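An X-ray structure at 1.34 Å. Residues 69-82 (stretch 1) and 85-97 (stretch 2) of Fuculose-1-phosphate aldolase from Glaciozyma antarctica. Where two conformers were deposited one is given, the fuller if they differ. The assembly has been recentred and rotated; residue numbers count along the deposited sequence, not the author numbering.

Stretch 1 (69-82) MTVSDLILVNQEGT
Stretch 2 85-97: GGGKEGRRIVNLA

How do the two stretches pair? They run antiparallel, Ile75 opposite Gly86 (CA-CA 4.4 Å) and Leu76 opposite Gly85 (CA-CA 4.8 Å). Leu76 N donates a nearly straight hydrogen bond to Gly85 O (2.8 Å); Gly87 N to Leu74 O (2.8 Å) and Gly85 N to Leu76 O (3.4 Å) are weak. Gly86 and Gly87, both at phi 75°, lie extended where a CB would clash, with Leu74 O and Ile75 CG2 respectively.

What does Ile75 fill? Its CA-CB bond points sideways, but chi1 49° (p) and chi2 167° (t) bring CD1 to 3.3 Å from Ile93 O and 3.9 Å from Val94 CB, while CG2 sits 3.6 Å from Gly87 CA. Val94 (chi1 p) points toward stretch 1, and its CB also lies 4.3 Å from CG2 of Val77 (chi1 t).

Why is Lys88 extended? With chi1 m and the rest t, it carries NZ to a salt bridge with Asp73 OD1 (3.2 Å). Asp73 (chi1 m) uses OD2 to accept from Thr70 N (2.9 Å) and Thr70 OG1 (2.7 Å); a water joins Thr70 OG1 to Lys88 NZ (2.8 Å each).

What closes the far end? A type I turn, Asn78 to Gly81, puts Gly81 CA 3.9 Å from Leu96 CD1 (chi1 t, chi2 p). Asn78 (chi1 p) accepts at OD1 from Thr82 N (2.9 Å).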

# COMPACT_ATOMS: atom_id res chain seq x y z
N MET A 69 -9.04 18.54 6.90
CA MET A 69 -9.13 19.31 8.15
C MET A 69 -8.33 20.60 8.06
O MET A 69 -7.20 20.60 7.57
CB MET A 69 -8.62 18.46 9.32
CG MET A 69 -9.01 18.99 10.70
SD MET A 69 -10.81 18.98 10.99
CE MET A 69 -11.29 17.37 10.36
N THR A 70 -8.92 21.70 8.53
CA THR A 70 -8.20 22.97 8.65
C THR A 70 -8.46 23.55 10.03
O THR A 70 -9.40 23.14 10.72
CB THR A 70 -8.61 24.03 7.60
OG1 THR A 70 -9.92 24.52 7.90
CG2 THR A 70 -8.59 23.44 6.19
N VAL A 71 -7.62 24.50 10.43
CA VAL A 71 -7.77 25.14 11.73
C VAL A 71 -9.17 25.75 11.91
O VAL A 71 -9.77 25.63 12.99
CB VAL A 71 -6.66 26.21 11.93
CG1 VAL A 71 -6.98 27.13 13.11
CG2 VAL A 71 -5.32 25.52 12.12
N SER A 72 -9.72 26.34 10.85
CA SER A 72 -11.03 26.98 10.90
C SER A 72 -12.18 26.00 11.12
O SER A 72 -13.28 26.40 11.51
CB SER A 72 -11.28 27.75 9.61
OG SER A 72 -10.44 28.89 9.54
N ASP A 73 -11.94 24.71 10.87
CA ASP A 73 -12.98 23.71 11.05
C ASP A 73 -13.16 23.23 12.48
O ASP A 73 -14.23 22.73 12.84
CB ASP A 73 -12.68 22.48 10.19
CG ASP A 73 -12.73 22.78 8.71
OD1 ASP A 73 -13.78 23.24 8.23
OD2 ASP A 73 -11.70 22.55 8.03
N LEU A 74 -12.11 23.34 13.29
CA LEU A 74 -12.16 22.81 14.65
C LEU A 74 -13.24 23.48 15.47
O LEU A 74 -13.44 24.70 15.39
CB LEU A 74 -10.83 23.00 15.37
CG LEU A 74 -9.62 22.30 14.78
CD1 LEU A 74 -8.46 22.51 15.74
CD2 LEU A 74 -9.89 20.80 14.55
N ILE A 75 -13.91 22.69 16.31
CA ILE A 75 -14.95 23.22 17.18
C ILE A 75 -14.54 23.09 18.64
O ILE A 75 -13.73 22.24 19.00
CB ILE A 75 -16.30 22.50 16.97
CG1 ILE A 75 -16.13 20.98 16.99
CG2 ILE A 75 -16.94 22.95 15.65
CD1 ILE A 75 -17.44 20.21 17.09
N LEU A 76 -15.12 23.96 19.46
CA LEU A 76 -14.88 23.97 20.89
C LEU A 76 -16.09 23.38 21.59
O LEU A 76 -17.22 23.77 21.32
CB LEU A 76 -14.62 25.39 21.37
CG LEU A 76 -14.30 25.59 22.85
CD1 LEU A 76 -12.98 24.95 23.23
CD2 LEU A 76 -14.28 27.09 23.16
N VAL A 77 -15.85 22.43 22.49
CA VAL A 77 -16.90 21.66 23.15
C VAL A 77 -16.67 21.70 24.67
O VAL A 77 -15.53 21.59 25.11
CB VAL A 77 -16.91 20.20 22.64
CG1 VAL A 77 -17.98 19.38 23.33
CG2 VAL A 77 -17.11 20.17 21.13
N ASN A 78 -17.73 21.84 25.47
CA ASN A 78 -17.51 21.79 26.91
C ASN A 78 -17.56 20.34 27.39
O ASN A 78 -17.74 19.41 26.60
CB ASN A 78 -18.49 22.71 27.67
CG ASN A 78 -19.94 22.27 27.57
OD1 ASN A 78 -20.25 21.16 27.15
ND2 ASN A 78 -20.84 23.16 27.96
N GLN A 79 -17.34 20.14 28.69
CA GLN A 79 -17.19 18.80 29.24
C GLN A 79 -18.41 17.93 28.96
O GLN A 79 -18.28 16.72 28.76
CB GLN A 79 -16.94 18.87 30.75
CG GLN A 79 -16.38 17.59 31.34
CD GLN A 79 -14.86 17.56 31.34
OE1 GLN A 79 -14.21 18.52 31.75
NE2 GLN A 79 -14.28 16.44 30.90
N GLU A 80 -19.59 18.54 28.92
CA GLU A 80 -20.83 17.79 28.76
C GLU A 80 -21.28 17.66 27.30
O GLU A 80 -22.36 17.13 27.03
CB GLU A 80 -21.95 18.41 29.60
CG GLU A 80 -22.22 19.90 29.37
CD GLU A 80 -21.55 20.80 30.40
OE1 GLU A 80 -22.22 21.73 30.91
OE2 GLU A 80 -20.35 20.58 30.69
N GLY A 81 -20.47 18.13 26.36
CA GLY A 81 -20.73 17.89 24.96
C GLY A 81 -21.38 19.02 24.17
O GLY A 81 -21.61 18.88 22.98
N THR A 82 -21.68 20.13 24.84
CA THR A 82 -22.26 21.28 24.14
C THR A 82 -21.21 21.96 23.26
O THR A 82 -20.12 22.27 23.71
CB THR A 82 -22.84 22.30 25.14
OG1 THR A 82 -23.73 21.63 26.03
CG2 THR A 82 -23.60 23.40 24.40
N GLY A 85 -18.20 26.89 20.54
CA GLY A 85 -17.43 27.81 19.73
C GLY A 85 -16.77 27.17 18.53
O GLY A 85 -16.79 25.95 18.38
N GLY A 86 -16.21 28.01 17.66
CA GLY A 86 -15.44 27.54 16.53
C GLY A 86 -16.26 26.98 15.38
O GLY A 86 -17.48 27.14 15.32
N GLY A 87 -15.57 26.34 14.45
CA GLY A 87 -16.22 25.68 13.34
C GLY A 87 -16.75 26.58 12.24
O GLY A 87 -16.66 27.80 12.30
N LYS A 88 -17.33 25.93 11.24
CA LYS A 88 -17.97 26.60 10.13
C LYS A 88 -19.47 26.35 10.16
O LYS A 88 -19.93 25.30 10.61
CB LYS A 88 -17.39 26.11 8.80
CG LYS A 88 -15.93 26.49 8.60
CD LYS A 88 -15.42 25.95 7.28
CE LYS A 88 -13.94 26.20 7.10
NZ LYS A 88 -13.42 25.48 5.91
N GLU A 89 -20.22 27.35 9.70
CA GLU A 89 -21.66 27.25 9.48
C GLU A 89 -22.00 25.94 8.77
O GLU A 89 -21.45 25.64 7.72
CB GLU A 89 -22.13 28.43 8.63
CG GLU A 89 -23.65 28.64 8.52
CD GLU A 89 -24.36 28.75 9.86
OE1 GLU A 89 -23.71 29.12 10.86
OE2 GLU A 89 -25.58 28.47 9.91
N GLY A 90 -22.90 25.16 9.36
CA GLY A 90 -23.33 23.92 8.73
C GLY A 90 -22.67 22.68 9.30
O GLY A 90 -23.16 21.57 9.08
N ARG A 91 -21.57 22.83 10.04
CA ARG A 91 -20.93 21.67 10.66
C ARG A 91 -20.36 22.02 12.03
O ARG A 91 -19.23 21.69 12.36
CB ARG A 91 -19.84 21.08 9.75
CG ARG A 91 -19.56 19.61 10.04
CD ARG A 91 -18.33 19.06 9.31
NE ARG A 91 -18.53 19.01 7.86
CZ ARG A 91 -19.18 18.03 7.23
NH1 ARG A 91 -19.69 17.02 7.92
NH2 ARG A 91 -19.32 18.06 5.92
N ARG A 92 -21.16 22.71 12.82
CA ARG A 92 -20.82 22.93 14.22
C ARG A 92 -21.46 21.82 15.03
O ARG A 92 -22.37 22.05 15.84
CB ARG A 92 -21.26 24.33 14.66
CG ARG A 92 -20.37 25.38 14.04
CD ARG A 92 -20.88 26.80 14.18
NE ARG A 92 -19.89 27.71 13.62
CZ ARG A 92 -20.17 28.84 12.99
NH1 ARG A 92 -21.43 29.23 12.85
NH2 ARG A 92 -19.18 29.59 12.51
N ILE A 93 -20.97 20.61 14.78
CA ILE A 93 -21.52 19.40 15.37
C ILE A 93 -20.42 18.46 15.81
O ILE A 93 -19.39 18.34 15.16
CB ILE A 93 -22.46 18.66 14.37
CG1 ILE A 93 -21.75 18.42 13.04
CG2 ILE A 93 -23.74 19.43 14.17
CD1 ILE A 93 -22.50 17.47 12.12
N VAL A 94 -20.65 17.79 16.93
CA VAL A 94 -19.71 16.83 17.47
C VAL A 94 -20.36 15.45 17.48
O VAL A 94 -21.56 15.33 17.67
CB VAL A 94 -19.23 17.23 18.90
CG1 VAL A 94 -20.37 17.10 19.93
CG2 VAL A 94 -18.02 16.41 19.33
N ASN A 95 -19.56 14.42 17.23
CA ASN A 95 -20.00 13.05 17.47
C ASN A 95 -20.04 12.85 18.99
O ASN A 95 -19.00 12.72 19.63
CB ASN A 95 -19.05 12.08 16.77
CG ASN A 95 -19.20 10.63 17.23
OD1 ASN A 95 -20.17 10.26 17.89
ND2 ASN A 95 -18.23 9.81 16.86
N LEU A 96 -21.24 12.84 19.58
CA LEU A 96 -21.36 12.94 21.04
C LEU A 96 -20.84 11.70 21.76
O LEU A 96 -20.04 11.82 22.69
CB LEU A 96 -22.81 13.20 21.46
CG LEU A 96 -23.01 13.46 22.96
CD1 LEU A 96 -22.27 14.71 23.41
CD2 LEU A 96 -24.49 13.56 23.33
N ALA A 97 -21.29 10.52 21.35
CA ALA A 97 -20.92 9.29 22.04
C ALA A 97 -19.40 9.15 22.07
O ALA A 97 -18.81 8.87 23.11
CB ALA A 97 -21.56 8.09 21.37
O HOH W 1 -10.74 26.42 6.00
O HOH W 2 -14.11 29.04 11.96
O HOH W 3 -16.86 23.01 11.60